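Local coordinates for protein ribonuclease VapC (PDB 6NKL) that probably acts as the toxin of a toxin-antitoxin system, a magnesium-dependent ribonuclease of the PIN-domain family, at residues I2-T7 against C104-L109; G82-T87 against I124-W129. All blocks are in the same frame, centred on the assembly; numbering follows the deposited sequence.

Interaction 1. Residues I2-T7 against C104-L109; sequences IYMLDT and CHALSL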
loop_
_atom_site.group_PDB
_atom_site.type_symbol
_atom_site.label_atom_id
_atom_site.label_comp_id
_atom_site.label_asym_id
_atom_site.label_seq_id
_atom_site.Cartn_x
_atom_site.Cartn_y
_atom_site.Cartn_z
ATOM N N ILE B 2 -19.316 0.736 7.528
ATOM C CA ILE B 2 -18.501 0.658 6.326
ATOM C C ILE B 2 -18.027 -0.773 6.176
ATOM O O ILE B 2 -17.299 -1.284 7.035
ATOM C CB ILE B 2 -17.315 1.621 6.374
ATOM C CG1 ILE B 2 -17.795 3.073 6.415
ATOM C CG2 ILE B 2 -16.427 1.354 5.157
ATOM C CD1 ILE B 2 -16.677 4.040 6.722
ATOM N N TYR B 3 -18.474 -1.409 5.104
ATOM C CA TYR B 3 -18.081 -2.752 4.708
ATOM C C TYR B 3 -17.097 -2.672 3.534
ATOM O O TYR B 3 -17.462 -2.231 2.430
ATOM C CB TYR B 3 -19.330 -3.543 4.308
ATOM C CG TYR B 3 -20.271 -3.903 5.463
ATOM C CD1 TYR B 3 -19.971 -4.958 6.312
ATOM C CD2 TYR B 3 -21.464 -3.212 5.680
ATOM C CE1 TYR B 3 -20.811 -5.299 7.358
ATOM C CE2 TYR B 3 -22.319 -3.564 6.740
ATOM C CZ TYR B 3 -21.982 -4.613 7.559
ATOM O OH TYR B 3 -22.773 -4.988 8.622
ATOM N N MET B 4 -15.873 -3.147 3.750
ATOM C CA MET B 4 -14.810 -3.111 2.739
ATOM C C MET B 4 -14.632 -4.517 2.170
ATOM O O MET B 4 -14.210 -5.433 2.876
ATOM C CB MET B 4 -13.500 -2.589 3.335
ATOM C CG MET B 4 -12.283 -2.613 2.372
ATOM S SD MET B 4 -10.805 -1.813 3.035
ATOM C CE MET B 4 -11.257 -0.070 2.863
ATOM N N LEU B 5 -14.943 -4.681 0.899
ATOM C CA LEU B 5 -14.794 -5.967 0.239
ATOM C C LEU B 5 -13.343 -6.133 -0.181
ATOM O O LEU B 5 -12.810 -5.304 -0.935
ATOM C CB LEU B 5 -15.691 -6.070 -0.986
ATOM C CG LEU B 5 -17.140 -5.627 -0.890
ATOM C CD1 LEU B 5 -17.790 -6.072 -2.182
ATOM C CD2 LEU B 5 -17.796 -6.227 0.292
ATOM N N ASP B 6 -12.723 -7.206 0.279
ATOM C CA ASP B 6 -11.336 -7.457 -0.059
ATOM C C ASP B 6 -11.257 -8.076 -1.462
ATOM O O ASP B 6 -12.262 -8.360 -2.112
ATOM C CB ASP B 6 -10.690 -8.317 1.024
ATOM C CG ASP B 6 -10.820 -9.817 0.776
ATOM O OD1 ASP B 6 -11.764 -10.254 0.064
ATOM O OD2 ASP B 6 -9.957 -10.570 1.336
ATOM N N THR B 7 -10.040 -8.311 -1.927
ATOM C CA THR B 7 -9.843 -8.810 -3.287
ATOM C C THR B 7 -10.385 -10.226 -3.459
ATOM O O THR B 7 -10.910 -10.560 -4.522
ATOM C CB THR B 7 -8.354 -8.769 -3.615
ATOM O OG1 THR B 7 -7.844 -7.459 -3.332
ATOM C CG2 THR B 7 -8.103 -9.143 -5.068
ATOM N N CYS B 104 -5.158 -3.178 7.098
ATOM C CA CYS B 104 -4.853 -1.934 7.786
ATOM C C CYS B 104 -5.733 -0.803 7.276
ATOM O O CYS B 104 -6.075 0.105 8.039
ATOM C CB CYS B 104 -3.370 -1.582 7.612
ATOM S SG CYS B 104 -2.323 -2.783 8.455
ATOM N N HIS B 105 -6.083 -0.818 5.987
ATOM C CA HIS B 105 -7.053 0.154 5.496
ATOM C C HIS B 105 -8.367 0.047 6.261
ATOM O O HIS B 105 -8.895 1.048 6.765
ATOM C CB HIS B 105 -7.295 -0.043 4.028
ATOM C CG HIS B 105 -7.751 1.194 3.329
ATOM N ND1 HIS B 105 -7.674 1.342 1.958
ATOM C CD2 HIS B 105 -8.298 2.339 3.803
ATOM C CE1 HIS B 105 -8.118 2.544 1.626
ATOM N NE2 HIS B 105 -8.523 3.158 2.721
ATOM N N ALA B 106 -8.906 -1.165 6.368
ATOM C CA ALA B 106 -10.114 -1.352 7.164
ATOM C C ALA B 106 -9.911 -0.871 8.603
ATOM O O ALA B 106 -10.768 -0.175 9.151
ATOM C CB ALA B 106 -10.534 -2.820 7.144
ATOM N N LEU B 107 -8.775 -1.208 9.227
ATOM C CA LEU B 107 -8.514 -0.702 10.580
ATOM C C LEU B 107 -8.569 0.817 10.616
ATOM O O LEU B 107 -9.142 1.410 11.531
ATOM C CB LEU B 107 -7.152 -1.170 11.084
ATOM C CG LEU B 107 -7.046 -2.635 11.477
ATOM C CD1 LEU B 107 -5.611 -2.906 11.763
ATOM C CD2 LEU B 107 -7.899 -2.928 12.725
ATOM N N SER B 108 -7.997 1.467 9.614
ATOM C CA SER B 108 -7.907 2.916 9.627
ATOM C C SER B 108 -9.263 3.574 9.474
ATOM O O SER B 108 -9.406 4.751 9.799
ATOM C CB SER B 108 -7.000 3.415 8.495
ATOM O OG SER B 108 -7.660 3.244 7.244
ATOM N N LEU B 109 -10.241 2.864 8.936
ATOM C CA LEU B 109 -11.574 3.408 8.758
ATOM C C LEU B 109 -12.548 2.911 9.816
ATOM O O LEU B 109 -13.713 3.293 9.783
ATOM C CB LEU B 109 -12.105 3.041 7.366
ATOM C CG LEU B 109 -11.356 3.627 6.171
ATOM C CD1 LEU B 109 -11.744 2.923 4.895
ATOM C CD2 LEU B 109 -11.633 5.098 6.033
#

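Interaction 2. Residues G82-T87 against I124-W129; sequences GKWANT and ITDLQW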
loop_
_atom_site.group_PDB
_atom_site.type_symbol
_atom_site.label_atom_id
_atom_site.label_comp_id
_atom_site.label_asym_id
_atom_site.label_seq_id
_atom_site.Cartn_x
_atom_site.Cartn_y
_atom_site.Cartn_z
ATOM N N GLY B 82 2.462 -0.113 10.316
ATOM C CA GLY B 82 3.705 -0.224 11.063
ATOM C C GLY B 82 3.595 -1.146 12.264
ATOM O O GLY B 82 4.504 -1.929 12.543
ATOM N N LYS B 83 2.489 -1.054 13.006
ATOM C CA LYS B 83 2.318 -1.913 14.172
ATOM C C LYS B 83 2.247 -3.367 13.757
ATOM O O LYS B 83 2.946 -4.220 14.309
ATOM C CB LYS B 83 1.048 -1.532 14.936
ATOM C CG LYS B 83 0.860 -2.299 16.237
ATOM C CD LYS B 83 -0.619 -2.398 16.645
ATOM C CE LYS B 83 -1.287 -1.022 16.596
ATOM N NZ LYS B 83 -2.773 -1.069 16.848
ATOM N N TRP B 84 1.402 -3.669 12.768
ATOM C CA TRP B 84 1.107 -5.059 12.470
ATOM C C TRP B 84 2.191 -5.688 11.615
ATOM O O TRP B 84 2.492 -6.872 11.785
ATOM C CB TRP B 84 -0.286 -5.166 11.811
ATOM C CG TRP B 84 -1.337 -5.032 12.860
ATOM C CD1 TRP B 84 -2.176 -3.978 13.076
ATOM C CD2 TRP B 84 -1.612 -5.979 13.885
ATOM N NE1 TRP B 84 -2.972 -4.222 14.168
ATOM C CE2 TRP B 84 -2.636 -5.443 14.691
ATOM C CE3 TRP B 84 -1.085 -7.226 14.203
ATOM C CZ2 TRP B 84 -3.153 -6.121 15.802
ATOM C CZ3 TRP B 84 -1.599 -7.910 15.306
ATOM C CH2 TRP B 84 -2.617 -7.350 16.100
ATOM N N ALA B 85 2.815 -4.922 10.729
ATOM C CA ALA B 85 4.008 -5.429 10.050
ATOM C C ALA B 85 5.080 -5.851 11.051
ATOM O O ALA B 85 5.771 -6.856 10.856
ATOM C CB ALA B 85 4.587 -4.368 9.120
ATOM N N ASN B 86 5.249 -5.090 12.120
ATOM C CA ASN B 86 6.254 -5.456 13.123
ATOM C C ASN B 86 5.852 -6.738 13.844
ATOM O O ASN B 86 6.615 -7.711 13.888
ATOM C CB ASN B 86 6.427 -4.311 14.105
ATOM C CG ASN B 86 7.375 -4.650 15.221
ATOM O OD1 ASN B 86 7.004 -4.663 16.405
ATOM N ND2 ASN B 86 8.612 -4.924 14.857
ATOM N N THR B 87 4.625 -6.774 14.377
ATOM C CA THR B 87 4.131 -7.981 15.035
ATOM C C THR B 87 4.205 -9.185 14.108
ATOM O O THR B 87 4.677 -10.255 14.507
ATOM C CB THR B 87 2.700 -7.762 15.528
ATOM O OG1 THR B 87 2.675 -6.758 16.555
ATOM C CG2 THR B 87 2.122 -9.031 16.090
ATOM N N ILE B 124 -4.599 -10.506 13.093
ATOM C CA ILE B 124 -4.738 -9.074 13.316
ATOM C C ILE B 124 -5.925 -8.924 14.264
ATOM O O ILE B 124 -7.088 -8.788 13.860
ATOM C CB ILE B 124 -4.918 -8.315 12.013
ATOM C CG1 ILE B 124 -3.805 -8.686 11.032
ATOM C CG2 ILE B 124 -4.875 -6.857 12.266
ATOM C CD1 ILE B 124 -4.059 -8.145 9.647
ATOM N N THR B 125 -5.620 -8.925 15.552
ATOM C CA THR B 125 -6.642 -9.196 16.554
ATOM C C THR B 125 -7.634 -8.065 16.724
ATOM O O THR B 125 -8.722 -8.309 17.257
ATOM C CB THR B 125 -5.958 -9.498 17.878
ATOM O OG1 THR B 125 -5.146 -8.381 18.247
ATOM C CG2 THR B 125 -5.053 -10.725 17.735
ATOM N N ASP B 126 -7.311 -6.842 16.292
ATOM C CA ASP B 126 -8.280 -5.749 16.343
ATOM C C ASP B 126 -9.009 -5.507 15.017
ATOM O O ASP B 126 -9.770 -4.536 14.898
ATOM C CB ASP B 126 -7.614 -4.460 16.836
ATOM C CG ASP B 126 -6.596 -3.898 15.885
ATOM O OD1 ASP B 126 -6.434 -2.642 15.894
ATOM O OD2 ASP B 126 -5.943 -4.682 15.162
ATOM N N LEU B 127 -8.831 -6.386 14.038
ATOM C CA LEU B 127 -9.534 -6.267 12.771
ATOM C C LEU B 127 -10.937 -6.820 12.914
ATOM O O LEU B 127 -11.117 -7.949 13.370
ATOM C CB LEU B 127 -8.782 -7.027 11.680
ATOM C CG LEU B 127 -9.463 -7.110 10.327
ATOM C CD1 LEU B 127 -9.635 -5.726 9.786
ATOM C CD2 LEU B 127 -8.622 -7.952 9.404
ATOM N N GLN B 128 -11.922 -6.044 12.495
ATOM C CA GLN B 128 -13.281 -6.548 12.359
ATOM C C GLN B 128 -13.453 -7.105 10.945
ATOM O O GLN B 128 -13.262 -6.384 9.961
ATOM C CB GLN B 128 -14.280 -5.427 12.638
ATOM C CG GLN B 128 -14.100 -4.775 14.021
ATOM C CD GLN B 128 -15.190 -3.773 14.300
ATOM O OE1 GLN B 128 -16.368 -4.123 14.344
ATOM N NE2 GLN B 128 -14.807 -2.512 14.478
ATOM N N TRP B 129 -13.784 -8.387 10.834
ATOM C CA TRP B 129 -13.978 -8.959 9.520
ATOM C C TRP B 129 -14.982 -10.100 9.569
ATOM O O TRP B 129 -15.331 -10.632 10.634
ATOM C CB TRP B 129 -12.654 -9.433 8.921
ATOM C CG TRP B 129 -12.036 -10.490 9.734
ATOM C CD1 TRP B 129 -11.397 -10.339 10.918
ATOM C CD2 TRP B 129 -12.028 -11.881 9.440
ATOM N NE1 TRP B 129 -10.970 -11.553 11.377
ATOM C CE2 TRP B 129 -11.337 -12.521 10.484
ATOM C CE3 TRP B 129 -12.511 -12.648 8.375
ATOM C CZ2 TRP B 129 -11.135 -13.901 10.512
ATOM C CZ3 TRP B 129 -12.318 -14.015 8.399
ATOM C CH2 TRP B 129 -11.627 -14.628 9.460
HETATM O O HOH W 1 -4.152 -1.552 14.898
#

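Interaction 1. Residues I2-T7 against C104-L109
Met4 lays its terminal methyl over one face of the His105 imidazole. CE sits 3.9 Å from the ring centroid, 14° off the ring normal and shifted toward the rim, a CH-pi contact. The closest ring atom is CG, 3.8 Å from Met4 CE. The sulfur approaches the same ring only obliquely. The methionine chain runs out extended through chi2, with CG anti to the backbone N. It then bends at chi3 (-75°), which places CE. The side chains of Met4 and His105 cross at about a right angle.

The same methyl also touches Leu109, whose CD1 lies 3.7 Å from Met4 CE. SD rests against the helix itself, 3.9 Å from Ala106 N and 4.2 Å from Ala106 CB. One methionine thus meets three residues spread over a turn of helix. Helix 97-109 lies far along the chain from strand 2-5 and packs alongside this central strand of the parallel sheet of the alpha/beta PIN domain. The two short axes run nearly antiparallel, at 172°, and come within 9.6 Å. At the start of the strand, Ile2 makes a looser contact, with CD1 4.3 Å from Leu109 O.

The contact across the segments is apolar, with no hydrogen bond between them. His105 also has a polar partner: ND1 is hydrogen-bonded to Ser37 OG on strand 33-37. That bond helps fix the rotation of the ring that Met4 covers. Within the helix, Ser108 OG donates to His105 O at 2.6 Å. Just beyond the strand, Asp6, a predicted magnesium ligand, N-caps the next helix through OD1 to Ile9 N, while OD2 is hydrogen-bonded to Thr115 OG1.

Interaction 2. Residues G82-T87 against I124-W129
The helical segment 82-87 faces a type I beta turn from Ile124 to Leu127, closed by Leu127 N to Ile124 O, and the nearest CA atoms are those of Trp84 and Ile124, 7.1 Å apart. Trp84 carries the contact. Ile124 CG2 stands over the centre of its five-membered ring, 3.6 Å from the centroid and 12° off the normal, a CH-pi contact. On the opposite face of the indole lies Lys83 CD, toward the rim. The far end of the six-membered ring meets the turn, with Trp84 CH2 3.5 Å from Thr125 OG1. The contact joins helix 75-89 to the turn that leads into edge strand 128-131 of the PIN-domain sheet.

Asp126 slides past the indole in the reverse direction, its carboxylate turned 31° from the ring plane. A water accepts from Trp84 NE1 (3.0 Å) and donates to Asp126 OD1 (2.7 Å). Lys83 NZ also lies near this water, but the 2.4 Å separation is doubtful. Lys83 NZ and Asp126 OD1 point tip to tip but remain 4.1 Å apart, beyond a salt bridge. The water thus links indole to carboxylate, and the lysine probably adds electrostatic attraction.

In the fold
The chain starts with strand 2-5, in the middle of the parallel sheet. Helix 75-89 brings residues 82-87, the first half of interaction 2. Helix 97-109 follows directly, and its last turns close interaction 1 back onto the first strand, 97 residues from it. The chain then adds strand 112-115 and reaches 124-129, which closes interaction 2 just before and into the edge strand 128-131. The two loops therefore cross rather than nest. Helix 97-109 links them: Leu107 packs on Trp84, Asp126 and Leu127, and Ala106 CB meets Leu127 CD1. Together they tie both helices to the centre and one edge of the sheet.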